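Local coordinates for TIR-like domain-containing protein (Prevotella corporis, PDB 7EBD) that is a prokaryotic STING protein, named for a TIR-like domain, that binds C2E in a pocket shared by the two subunits of its dimer, at residues A[99-104]-A[135-140]; A[23-26]-A[32-35]; A[13-18]-A[146-151]. All coordinates share one frame; numbering follows the deposited sequence.

Interaction 1 of 3, residues A[99-104]-A[135-140]; sequences DMPTIL and NNFKRV. With C2E (9,9'-[(2R,3R,3aS,5S,7aR,9R,10R,10aS,12S,14aR)-3,5,10,12-tetrahydroxy-5,12-dioxidooctahydro-2H,7H-difuro[3,2-d:3',2'-j][1,3,7,9,2,8]tetraoxadiphosphacyclododecine-2,9-diyl]bis(2-amino-1,9-dihydro-6H-purin-6-one)), chain E.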
loop_
_atom_site.group_PDB
_atom_site.type_symbol
_atom_site.label_atom_id
_atom_site.label_comp_id
_atom_site.label_asym_id
_atom_site.label_seq_id
_atom_site.Cartn_x
_atom_site.Cartn_y
_atom_site.Cartn_z
ATOM N N ASP A 99 -11.399 1.420 -7.614
ATOM C CA ASP A 99 -9.994 1.541 -7.246
ATOM C C ASP A 99 -9.117 0.813 -8.250
ATOM O O ASP A 99 -9.416 -0.320 -8.641
ATOM C CB ASP A 99 -9.729 0.996 -5.840
ATOM C CG ASP A 99 -8.312 1.283 -5.369
ATOM O OD1 ASP A 99 -8.014 2.457 -5.073
ATOM O OD2 ASP A 99 -7.496 0.339 -5.307
HETATM N N MSE A 100 -8.043 1.477 -8.662
HETATM C CA MSE A 100 -6.974 0.844 -9.421
HETATM C C MSE A 100 -5.786 0.647 -8.485
HETATM O O MSE A 100 -5.265 1.617 -7.933
HETATM C CB MSE A 100 -6.584 1.691 -10.635
HETATM C CG MSE A 100 -5.461 1.097 -11.468
HETATM SE SE MSE A 100 -4.969 2.212 -12.993
HETATM C CE MSE A 100 -6.665 2.187 -13.959
ATOM N N PRO A 101 -5.370 -0.608 -8.293
ATOM C CA PRO A 101 -4.353 -0.902 -7.272
ATOM C C PRO A 101 -2.999 -0.282 -7.578
ATOM O O PRO A 101 -2.257 -0.781 -8.432
ATOM C CB PRO A 101 -4.280 -2.436 -7.276
ATOM C CG PRO A 101 -5.530 -2.894 -7.977
ATOM C CD PRO A 101 -5.836 -1.826 -8.974
ATOM N N THR A 102 -2.665 0.807 -6.881
ATOM C CA THR A 102 -1.365 1.443 -7.065
ATOM C C THR A 102 -0.214 0.554 -6.608
ATOM O O THR A 102 0.921 0.743 -7.064
ATOM C CB THR A 102 -1.328 2.776 -6.317
ATOM O OG1 THR A 102 -1.740 2.575 -4.960
ATOM C CG2 THR A 102 -2.265 3.775 -6.971
ATOM N N ILE A 103 -0.488 -0.420 -5.734
ATOM C CA ILE A 103 0.534 -1.350 -5.263
ATOM C C ILE A 103 1.183 -2.108 -6.413
ATOM O O ILE A 103 2.305 -2.603 -6.274
ATOM C CB ILE A 103 -0.079 -2.323 -4.233
ATOM C CG1 ILE A 103 1.018 -3.075 -3.475
ATOM C CG2 ILE A 103 -1.041 -3.290 -4.915
ATOM C CD1 ILE A 103 0.490 -4.044 -2.437
ATOM N N LEU A 104 0.502 -2.209 -7.557
ATOM C CA LEU A 104 1.063 -2.901 -8.709
ATOM C C LEU A 104 2.280 -2.185 -9.279
ATOM O O LEU A 104 3.017 -2.789 -10.066
ATOM C CB LEU A 104 0.000 -3.060 -9.798
ATOM C CG LEU A 104 -1.207 -3.945 -9.485
ATOM C CD1 LEU A 104 -2.287 -3.751 -10.536
ATOM C CD2 LEU A 104 -0.794 -5.408 -9.401
ATOM N N ASN A 135 -2.423 -11.834 -14.408
ATOM C CA ASN A 135 -3.407 -12.896 -14.241
ATOM C C ASN A 135 -3.262 -13.573 -12.886
ATOM O O ASN A 135 -4.266 -13.894 -12.242
ATOM C CB ASN A 135 -3.274 -13.920 -15.367
ATOM C CG ASN A 135 -3.609 -13.337 -16.724
ATOM O OD1 ASN A 135 -4.408 -12.406 -16.832
ATOM N ND2 ASN A 135 -3.003 -13.887 -17.771
ATOM N N ASN A 136 -2.026 -13.779 -12.427
ATOM C CA ASN A 136 -1.833 -14.372 -11.108
ATOM C C ASN A 136 -2.307 -13.436 -10.004
ATOM O O ASN A 136 -2.913 -13.885 -9.023
ATOM C CB ASN A 136 -0.365 -14.740 -10.903
ATOM C CG ASN A 136 -0.126 -15.453 -9.590
ATOM O OD1 ASN A 136 -0.500 -16.613 -9.425
ATOM N ND2 ASN A 136 0.496 -14.759 -8.642
ATOM N N PHE A 137 -2.038 -12.135 -10.141
ATOM C CA PHE A 137 -2.550 -11.165 -9.180
ATOM C C PHE A 137 -4.070 -11.233 -9.105
ATOM O O PHE A 137 -4.649 -11.303 -8.015
ATOM C CB PHE A 137 -2.081 -9.757 -9.559
ATOM C CG PHE A 137 -2.679 -8.661 -8.718
ATOM C CD1 PHE A 137 -2.067 -8.260 -7.543
ATOM C CD2 PHE A 137 -3.842 -8.016 -9.114
ATOM C CE1 PHE A 137 -2.610 -7.248 -6.773
ATOM C CE2 PHE A 137 -4.389 -7.005 -8.346
ATOM C CZ PHE A 137 -3.771 -6.620 -7.174
ATOM N N LYS A 138 -4.730 -11.225 -10.268
ATOM C CA LYS A 138 -6.188 -11.279 -10.293
ATOM C C LYS A 138 -6.705 -12.585 -9.700
ATOM O O LYS A 138 -7.704 -12.590 -8.972
ATOM C CB LYS A 138 -6.696 -11.096 -11.723
ATOM C CG LYS A 138 -6.459 -9.700 -12.280
ATOM C CD LYS A 138 -7.202 -9.484 -13.588
ATOM C CE LYS A 138 -6.771 -10.485 -14.643
ATOM N NZ LYS A 138 -7.510 -10.289 -15.919
ATOM N N ARG A 139 -6.031 -13.699 -9.987
ATOM C CA ARG A 139 -6.476 -14.991 -9.474
ATOM C C ARG A 139 -6.358 -15.050 -7.956
ATOM O O ARG A 139 -7.284 -15.497 -7.268
ATOM C CB ARG A 139 -5.665 -16.116 -10.119
ATOM C CG ARG A 139 -5.993 -17.500 -9.583
ATOM C CD ARG A 139 -4.995 -18.540 -10.071
ATOM N NE ARG A 139 -3.653 -18.303 -9.542
ATOM C CZ ARG A 139 -3.204 -18.801 -8.393
ATOM N NH1 ARG A 139 -3.989 -19.567 -7.646
ATOM N NH2 ARG A 139 -1.969 -18.535 -7.990
ATOM N N VAL A 140 -5.223 -14.603 -7.413
ATOM C CA VAL A 140 -5.043 -14.617 -5.963
ATOM C C VAL A 140 -6.034 -13.674 -5.294
ATOM O O VAL A 140 -6.619 -14.001 -4.252
ATOM C CB VAL A 140 -3.589 -14.269 -5.596
ATOM C CG1 VAL A 140 -3.437 -14.138 -4.088
ATOM C CG2 VAL A 140 -2.637 -15.325 -6.137
HETATM P P1 C2E E . -0.492 -1.059 2.559
HETATM O O2P C2E E . -0.983 -0.338 3.791
HETATM O O1P C2E E . -0.499 -2.516 2.934
HETATM O "O5'" C2E E . -1.517 -0.979 1.282
HETATM C "C5'" C2E E . -1.333 -1.895 0.248
HETATM C "C4'" C2E E . -2.078 -1.385 -1.018
HETATM O "O4'" C2E E . -3.359 -1.321 -0.779
HETATM C "C3'" C2E E . -1.652 0.061 -1.353
HETATM O "O3'" C2E E . -0.595 0.038 -2.191
HETATM C "C2'" C2E E . -2.906 0.618 -2.050
HETATM O "O2'" C2E E . -2.936 0.198 -3.484
HETATM C "C1'" C2E E . -3.911 0.061 -1.424
HETATM N N9 C2E E . -4.405 0.933 -0.395
HETATM C C8 C2E E . -4.005 0.868 0.884
HETATM N N7 C2E E . -4.698 1.849 1.504
HETATM C C5 C2E E . -5.479 2.465 0.607
HETATM C C6 C2E E . -6.470 3.630 0.726
HETATM O O6 C2E E . -6.653 4.157 1.769
HETATM N N1 C2E E . -7.179 4.084 -0.429
HETATM C C2 C2E E . -6.965 3.453 -1.704
HETATM N N2 C2E E . -7.682 3.912 -2.878
HETATM N N3 C2E E . -6.021 2.344 -1.818
HETATM C C4 C2E E . -5.292 1.878 -0.609
HETATM P P11 C2E E . 0.213 1.492 -2.258
HETATM O O21 C2E E . -0.574 2.666 -2.789
HETATM O O11 C2E E . 1.335 1.287 -3.249
HETATM O O5A C2E E . 0.918 1.694 -0.781
HETATM C C5A C2E E . 1.995 0.814 -0.609
HETATM C C4A C2E E . 2.512 0.923 0.773
HETATM O O4A C2E E . 2.988 2.119 0.991
HETATM C C3A C2E E . 1.273 0.712 1.888
HETATM O O3A C2E E . 1.088 -0.750 2.173
HETATM C C2A C2E E . 1.639 1.296 2.897
HETATM O O2A C2E E . 2.575 0.442 3.710
HETATM C C1A C2E E . 2.451 2.573 2.327
HETATM N N91 C2E E . 1.641 3.591 2.180
HETATM C C81 C2E E . 0.977 4.032 1.094
HETATM N N71 C2E E . 0.277 5.118 1.475
HETATM C C51 C2E E . 0.517 5.329 2.765
HETATM C C61 C2E E . 0.010 6.403 3.725
HETATM O O61 C2E E . -0.734 7.236 3.338
HETATM N N11 C2E E . 0.432 6.401 5.089
HETATM C C21 C2E E . 1.337 5.383 5.558
HETATM N N21 C2E E . 1.766 5.379 6.945
HETATM N N31 C2E E . 1.819 4.360 4.638
HETATM C C41 C2E E . 1.375 4.372 3.214
#
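Leu104 lays one methyl, CD2, on the face of the Phe137 ring. The methyl stands 3.6 Å from the centroid of the Phe137 ring and only 10° off its normal, a CH-pi contact in which a C-H group meets the middle of the pi cloud. All six ring carbons lie at similar distances from it. Pro101 takes a smaller share: its CG approaches Phe137 CZ obliquely at 4.2 Å, neither over the face nor at the edge. Phe137 reaches the loop because its CG is anti to the backbone N (chi1 174°), which carries the ring out from helix 124-146. A flat, rigid ring suits this place, where a branched leucine and the compact pyrrolidine of proline offer hydrocarbon and no polar group. Behind this apolar layer the loop is a type I turn from Pro101 to Leu104, closed by Leu104 N to Pro101 O at 3.2 Å.

From the end of strand 94-99, Asp99 OD1 accepts from N2 of C2E at 2.7 Å, with an N-H...O angle of 152°. In the turn, Thr102 OG1 accepts from O2' of C2E at 3.0 Å and donates to O21 of C2E, modelled at a doubtfully short distance. Ile103 N adds a weak bond to O2', its side chain lies against the ligand, and Ile103 O bonds to Ser13 OG of the second subunit. Pro101 and Leu104 thus serve Phe137, and Asp99, Thr102 and Ile103 the ligand: a type I turn lining the pocket of the STING dimer while packing on a helix.

Interaction 2 of 3, residues A[23-26]-A[32-35]; sequences AEWI and TTEI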
loop_
_atom_site.group_PDB
_atom_site.type_symbol
_atom_site.label_atom_id
_atom_site.label_comp_id
_atom_site.label_asym_id
_atom_site.label_seq_id
_atom_site.Cartn_x
_atom_site.Cartn_y
_atom_site.Cartn_z
ATOM N N ALA A 23 -14.572 -3.623 1.959
ATOM C CA ALA A 23 -15.760 -4.470 1.944
ATOM C C ALA A 23 -16.443 -4.482 3.306
ATOM O O ALA A 23 -17.678 -4.430 3.393
ATOM C CB ALA A 23 -15.389 -5.890 1.519
ATOM N N GLU A 24 -15.655 -4.550 4.383
ATOM C CA GLU A 24 -16.242 -4.519 5.717
ATOM C C GLU A 24 -16.965 -3.203 5.969
ATOM O O GLU A 24 -18.046 -3.185 6.567
ATOM C CB GLU A 24 -15.164 -4.752 6.775
ATOM C CG GLU A 24 -15.713 -4.854 8.186
ATOM C CD GLU A 24 -14.634 -5.116 9.214
ATOM O OE1 GLU A 24 -14.812 -4.697 10.377
ATOM O OE2 GLU A 24 -13.609 -5.736 8.860
ATOM N N TRP A 25 -16.387 -2.089 5.514
ATOM C CA TRP A 25 -17.058 -0.803 5.671
ATOM C C TRP A 25 -18.352 -0.756 4.868
ATOM O O TRP A 25 -19.373 -0.252 5.350
ATOM C CB TRP A 25 -16.127 0.332 5.246
ATOM C CG TRP A 25 -16.756 1.688 5.355
ATOM C CD1 TRP A 25 -16.699 2.532 6.424
ATOM C CD2 TRP A 25 -17.542 2.354 4.359
ATOM N NE1 TRP A 25 -17.398 3.685 6.157
ATOM C CE2 TRP A 25 -17.925 3.600 4.895
ATOM C CE3 TRP A 25 -17.960 2.020 3.067
ATOM C CZ2 TRP A 25 -18.702 4.512 4.183
ATOM C CZ3 TRP A 25 -18.727 2.927 2.361
ATOM C CH2 TRP A 25 -19.093 4.157 2.921
ATOM N N ILE A 26 -18.326 -1.275 3.638
ATOM C CA ILE A 26 -19.526 -1.277 2.806
ATOM C C ILE A 26 -20.633 -2.084 3.470
ATOM O O ILE A 26 -21.803 -1.678 3.472
ATOM C CB ILE A 26 -19.199 -1.813 1.399
ATOM C CG1 ILE A 26 -18.352 -0.805 0.622
ATOM C CG2 ILE A 26 -20.475 -2.140 0.635
ATOM C CD1 ILE A 26 -17.922 -1.297 -0.746
ATOM N N THR A 32 -25.228 3.004 7.646
ATOM C CA THR A 32 -25.449 3.920 8.756
ATOM C C THR A 32 -24.607 5.184 8.638
ATOM O O THR A 32 -24.547 5.967 9.592
ATOM C CB THR A 32 -25.154 3.223 10.088
ATOM O OG1 THR A 32 -23.745 2.992 10.207
ATOM C CG2 THR A 32 -25.864 1.882 10.147
ATOM N N THR A 33 -23.965 5.406 7.493
ATOM C CA THR A 33 -23.106 6.561 7.283
ATOM C C THR A 33 -23.679 7.434 6.176
ATOM O O THR A 33 -24.095 6.931 5.125
ATOM C CB THR A 33 -21.677 6.133 6.915
ATOM O OG1 THR A 33 -21.143 5.296 7.947
ATOM C CG2 THR A 33 -20.781 7.346 6.735
ATOM N N GLU A 34 -23.698 8.742 6.419
ATOM C CA GLU A 34 -24.187 9.709 5.445
ATOM C C GLU A 34 -23.017 10.207 4.607
ATOM O O GLU A 34 -22.057 10.771 5.146
ATOM C CB GLU A 34 -24.877 10.871 6.157
ATOM C CG GLU A 34 -26.384 10.735 6.248
ATOM C CD GLU A 34 -26.998 11.723 7.223
ATOM O OE1 GLU A 34 -26.328 12.714 7.576
ATOM O OE2 GLU A 34 -28.153 11.498 7.645
ATOM N N ILE A 35 -23.094 10.003 3.296
ATOM C CA ILE A 35 -22.054 10.425 2.362
ATOM C C ILE A 35 -22.601 11.606 1.570
ATOM O O ILE A 35 -23.416 11.432 0.656
ATOM C CB ILE A 35 -21.612 9.283 1.442
ATOM C CG1 ILE A 35 -20.935 8.184 2.261
ATOM C CG2 ILE A 35 -20.669 9.797 0.374
ATOM C CD1 ILE A 35 -20.295 7.114 1.423
#
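Ile35 CD1 meets the edge of the Trp25 indole, the two side chains coming from opposite directions. The apolar contact is Ile35 CD1 against Trp25 CH2 at 3.5 Å, with the methyl near the ring plane, so the tryptophan presents its six-membered ring edgewise. Trp25 gains this reach from a chi1 of 179°, which extends the indole away from the backbone N, and Ile35 answers with an extended CG1-CD1 arm (chi2 -172°). A second, looser touch joins Trp25 CZ2 to Thr33 CG2 at 4.3 Å, approached obliquely. Leu95 of strand 94-99 touches both Trp25 and Ile35, and Met75 of strand 71-75 also packs on Trp25.

Polar groups are used differently. The hydroxyl of Thr33 is hydrogen-bonded to Glu29 O, just past the end of helix 6-28, which leaves its methyl to serve the indole; a threonine suits this mixed place because it has one group for each task. Thr32 OG1 bonds to the same carbonyl.

Between the two segments, then, the contact is one of dispersion and shape. The indole rim and an isoleucine tip pack the short, weakly bonded strand 34-35 on the helix without any directional bond, while the threonine hydroxyls bond back to Glu29 O in the connection.

Interaction 3 of 3, residues A[13-18]-A[146-151]; sequences SYFEGF and NEDSFC. With C2E (9,9'-[(2R,3R,3aS,5S,7aR,9R,10R,10aS,12S,14aR)-3,5,10,12-tetrahydroxy-5,12-dioxidooctahydro-2H,7H-difuro[3,2-d:3',2'-j][1,3,7,9,2,8]tetraoxadiphosphacyclododecine-2,9-diyl]bis(2-amino-1,9-dihydro-6H-purin-6-one)), chain E.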
loop_
_atom_site.group_PDB
_atom_site.type_symbol
_atom_site.label_atom_id
_atom_site.label_comp_id
_atom_site.label_asym_id
_atom_site.label_seq_id
_atom_site.Cartn_x
_atom_site.Cartn_y
_atom_site.Cartn_z
ATOM N N SER A 13 -1.110 -8.385 0.093
ATOM C CA SER A 13 -0.974 -7.090 0.756
ATOM C C SER A 13 -2.103 -6.147 0.362
ATOM O O SER A 13 -2.646 -5.430 1.211
ATOM C CB SER A 13 0.382 -6.466 0.422
ATOM O OG SER A 13 1.437 -7.154 1.066
ATOM N N TYR A 14 -2.481 -6.149 -0.918
ATOM C CA TYR A 14 -3.573 -5.296 -1.375
ATOM C C TYR A 14 -4.894 -5.698 -0.733
ATOM O O TYR A 14 -5.697 -4.837 -0.355
ATOM C CB TYR A 14 -3.660 -5.361 -2.901
ATOM C CG TYR A 14 -4.759 -4.525 -3.516
ATOM C CD1 TYR A 14 -4.775 -3.145 -3.369
ATOM C CD2 TYR A 14 -5.767 -5.116 -4.269
ATOM C CE1 TYR A 14 -5.774 -2.377 -3.938
ATOM C CE2 TYR A 14 -6.768 -4.355 -4.845
ATOM C CZ TYR A 14 -6.768 -2.986 -4.674
ATOM O OH TYR A 14 -7.763 -2.225 -5.243
ATOM N N PHE A 15 -5.128 -7.002 -0.580
ATOM C CA PHE A 15 -6.365 -7.466 0.039
ATOM C C PHE A 15 -6.397 -7.134 1.526
ATOM O O PHE A 15 -7.418 -6.662 2.040
ATOM C CB PHE A 15 -6.521 -8.971 -0.184
ATOM C CG PHE A 15 -7.721 -9.570 0.496
ATOM C CD1 PHE A 15 -8.969 -9.528 -0.104
ATOM C CD2 PHE A 15 -7.599 -10.182 1.735
ATOM C CE1 PHE A 15 -10.072 -10.079 0.521
ATOM C CE2 PHE A 15 -8.699 -10.733 2.365
ATOM C CZ PHE A 15 -9.937 -10.682 1.757
ATOM N N GLU A 16 -5.285 -7.360 2.230
ATOM C CA GLU A 16 -5.254 -7.128 3.672
ATOM C C GLU A 16 -5.309 -5.643 4.004
ATOM O O GLU A 16 -5.910 -5.251 5.012
ATOM C CB GLU A 16 -4.003 -7.764 4.279
ATOM C CG GLU A 16 -4.002 -9.287 4.279
ATOM C CD GLU A 16 -5.166 -9.873 5.058
ATOM O OE1 GLU A 16 -5.834 -10.790 4.536
ATOM O OE2 GLU A 16 -5.421 -9.411 6.189
ATOM N N GLY A 17 -4.685 -4.803 3.182
ATOM C CA GLY A 17 -4.592 -3.390 3.476
ATOM C C GLY A 17 -5.652 -2.503 2.868
ATOM O O GLY A 17 -5.642 -1.295 3.125
ATOM N N PHE A 18 -6.572 -3.043 2.069
ATOM C CA PHE A 18 -7.569 -2.190 1.431
ATOM C C PHE A 18 -8.883 -2.909 1.149
ATOM O O PHE A 18 -9.934 -2.503 1.657
ATOM C CB PHE A 18 -7.012 -1.610 0.129
ATOM C CG PHE A 18 -8.034 -0.872 -0.686
ATOM C CD1 PHE A 18 -8.487 0.376 -0.287
ATOM C CD2 PHE A 18 -8.548 -1.428 -1.847
ATOM C CE1 PHE A 18 -9.433 1.057 -1.032
ATOM C CE2 PHE A 18 -9.493 -0.753 -2.595
ATOM C CZ PHE A 18 -9.937 0.492 -2.188
ATOM N N ASN A 146 -13.246 -14.575 -2.501
ATOM C CA ASN A 146 -14.234 -15.636 -2.344
ATOM C C ASN A 146 -14.237 -16.209 -0.932
ATOM O O ASN A 146 -15.264 -16.723 -0.478
ATOM C CB ASN A 146 -13.982 -16.744 -3.365
ATOM C CG ASN A 146 -14.231 -16.291 -4.789
ATOM O OD1 ASN A 146 -14.954 -15.322 -5.026
ATOM N ND2 ASN A 146 -13.639 -16.994 -5.747
ATOM N N GLU A 147 -13.110 -16.135 -0.229
ATOM C CA GLU A 147 -13.004 -16.658 1.126
ATOM C C GLU A 147 -13.403 -15.639 2.186
ATOM O O GLU A 147 -13.210 -15.893 3.378
ATOM C CB GLU A 147 -11.580 -17.154 1.389
ATOM C CG GLU A 147 -11.194 -18.365 0.556
ATOM C CD GLU A 147 -9.740 -18.755 0.725
ATOM O OE1 GLU A 147 -9.002 -18.779 -0.283
ATOM O OE2 GLU A 147 -9.329 -19.028 1.872
ATOM N N ASP A 148 -13.954 -14.498 1.779
ATOM C CA ASP A 148 -14.395 -13.454 2.697
ATOM C C ASP A 148 -15.839 -13.114 2.364
ATOM O O ASP A 148 -16.142 -12.733 1.229
ATOM C CB ASP A 148 -13.494 -12.217 2.591
ATOM C CG ASP A 148 -13.794 -11.172 3.655
ATOM O OD1 ASP A 148 -14.895 -10.581 3.630
ATOM O OD2 ASP A 148 -12.925 -10.943 4.523
ATOM N N SER A 149 -16.727 -13.256 3.354
ATOM C CA SER A 149 -18.156 -13.099 3.096
ATOM C C SER A 149 -18.486 -11.691 2.611
ATOM O O SER A 149 -19.249 -11.521 1.653
ATOM C CB SER A 149 -18.959 -13.435 4.354
ATOM O OG SER A 149 -18.793 -14.794 4.720
ATOM N N PHE A 150 -17.916 -10.672 3.256
ATOM C CA PHE A 150 -18.172 -9.295 2.839
ATOM C C PHE A 150 -17.642 -9.042 1.431
ATOM O O PHE A 150 -18.330 -8.445 0.591
ATOM C CB PHE A 150 -17.535 -8.321 3.833
ATOM C CG PHE A 150 -18.080 -8.428 5.229
ATOM C CD1 PHE A 150 -19.309 -9.024 5.468
ATOM C CD2 PHE A 150 -17.366 -7.926 6.305
ATOM C CE1 PHE A 150 -19.813 -9.122 6.752
ATOM C CE2 PHE A 150 -17.865 -8.019 7.594
ATOM C CZ PHE A 150 -19.091 -8.618 7.816
ATOM N N CYS A 151 -16.418 -9.500 1.158
ATOM C CA CYS A 151 -15.823 -9.310 -0.161
ATOM C C CYS A 151 -16.606 -10.062 -1.229
ATOM O O CYS A 151 -16.878 -9.526 -2.309
ATOM C CB CYS A 151 -14.363 -9.760 -0.140
ATOM S SG CYS A 151 -13.323 -8.820 0.994
HETATM P P1 C2E E . -0.492 -1.059 2.559
HETATM O O2P C2E E . -0.983 -0.338 3.791
HETATM O O1P C2E E . -0.499 -2.516 2.934
HETATM O "O5'" C2E E . -1.517 -0.979 1.282
HETATM C "C5'" C2E E . -1.333 -1.895 0.248
HETATM C "C4'" C2E E . -2.078 -1.385 -1.018
HETATM O "O4'" C2E E . -3.359 -1.321 -0.779
HETATM C "C3'" C2E E . -1.652 0.061 -1.353
HETATM O "O3'" C2E E . -0.595 0.038 -2.191
HETATM C "C2'" C2E E . -2.906 0.618 -2.050
HETATM O "O2'" C2E E . -2.936 0.198 -3.484
HETATM C "C1'" C2E E . -3.911 0.061 -1.424
HETATM N N9 C2E E . -4.405 0.933 -0.395
HETATM C C8 C2E E . -4.005 0.868 0.884
HETATM N N7 C2E E . -4.698 1.849 1.504
HETATM C C5 C2E E . -5.479 2.465 0.607
HETATM C C6 C2E E . -6.470 3.630 0.726
HETATM O O6 C2E E . -6.653 4.157 1.769
HETATM N N1 C2E E . -7.179 4.084 -0.429
HETATM C C2 C2E E . -6.965 3.453 -1.704
HETATM N N2 C2E E . -7.682 3.912 -2.878
HETATM N N3 C2E E . -6.021 2.344 -1.818
HETATM C C4 C2E E . -5.292 1.878 -0.609
HETATM P P11 C2E E . 0.213 1.492 -2.258
HETATM O O21 C2E E . -0.574 2.666 -2.789
HETATM O O11 C2E E . 1.335 1.287 -3.249
HETATM O O5A C2E E . 0.918 1.694 -0.781
HETATM C C5A C2E E . 1.995 0.814 -0.609
HETATM C C4A C2E E . 2.512 0.923 0.773
HETATM O O4A C2E E . 2.988 2.119 0.991
HETATM C C3A C2E E . 1.273 0.712 1.888
HETATM O O3A C2E E . 1.088 -0.750 2.173
HETATM C C2A C2E E . 1.639 1.296 2.897
HETATM O O2A C2E E . 2.575 0.442 3.710
HETATM C C1A C2E E . 2.451 2.573 2.327
HETATM N N91 C2E E . 1.641 3.591 2.180
HETATM C C81 C2E E . 0.977 4.032 1.094
HETATM N N71 C2E E . 0.277 5.118 1.475
HETATM C C51 C2E E . 0.517 5.329 2.765
HETATM C C61 C2E E . 0.010 6.403 3.725
HETATM O O61 C2E E . -0.734 7.236 3.338
HETATM N N11 C2E E . 0.432 6.401 5.089
HETATM C C21 C2E E . 1.337 5.383 5.558
HETATM N N21 C2E E . 1.766 5.379 6.945
HETATM N N31 C2E E . 1.819 4.360 4.638
HETATM C C41 C2E E . 1.375 4.372 3.214
#
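Cys151 SG sits 3.5 Å from Phe15 CE1. From the centroid of the Phe15 ring the sulfur is 4.7 Å away and 66° off the normal, an oblique sulfur-aromatic contact. Asp148 adds its CB at the ring edge, 4.0 Å from Phe15 CZ. The polarisable thiol suits an oblique approach to the ring, and the aspartate methylene its edge.

In the next shell, Asp148 is the N-cap of helix 149-154. A chi1 of -172° swings its carboxylate back toward the helix start, where OD1 accepts from Cys151 N at 3.1 Å and 166°, the donor on the anti side and tilted from the carboxylate plane. The cap fixes the backbone that carries the thiol. Leu144 of helix 124-146 covers Phe15, and Ile145 packs on Cys151.

Farther out, the other side of helix 6-28 meets C2E. Phe18 lays one face over the base, with CE1 3.5 Å from C2E C2, and Gly17 O lies 3.5 Å from C2E C8. Gly17 has no side chain, and C2E O1P lies where a CB would crowd it. Tyr14, hydrogen-bonded to Asp99, edges the ribose. This is a capped helix start packed behind a pocket-lining helix of a STING domain.

In the fold
Helix 6-28 ties the three contacts together: interaction 3 uses its middle, residues 13-18, interaction 2 lies farther along it, and its Tyr14 packs on Pro101 and Phe137 of interaction 1. The centres of interactions 1 and 3 are about 12 Å apart, those of 2 and 3 about 16 Å, and those of 1 and 2 about 23 Å. Along the chain, interactions 2 and 1 follow in series, both nested within the long loop closed by interaction 3. Interactions 1 and 3 both reach C2E, through loop 99-104 and helix residues 13-18, whereas interaction 2 is peripheral. One helix therefore connects the dimer pocket with strands 71-75 and 94-99 of the sheet and the C-terminal helices.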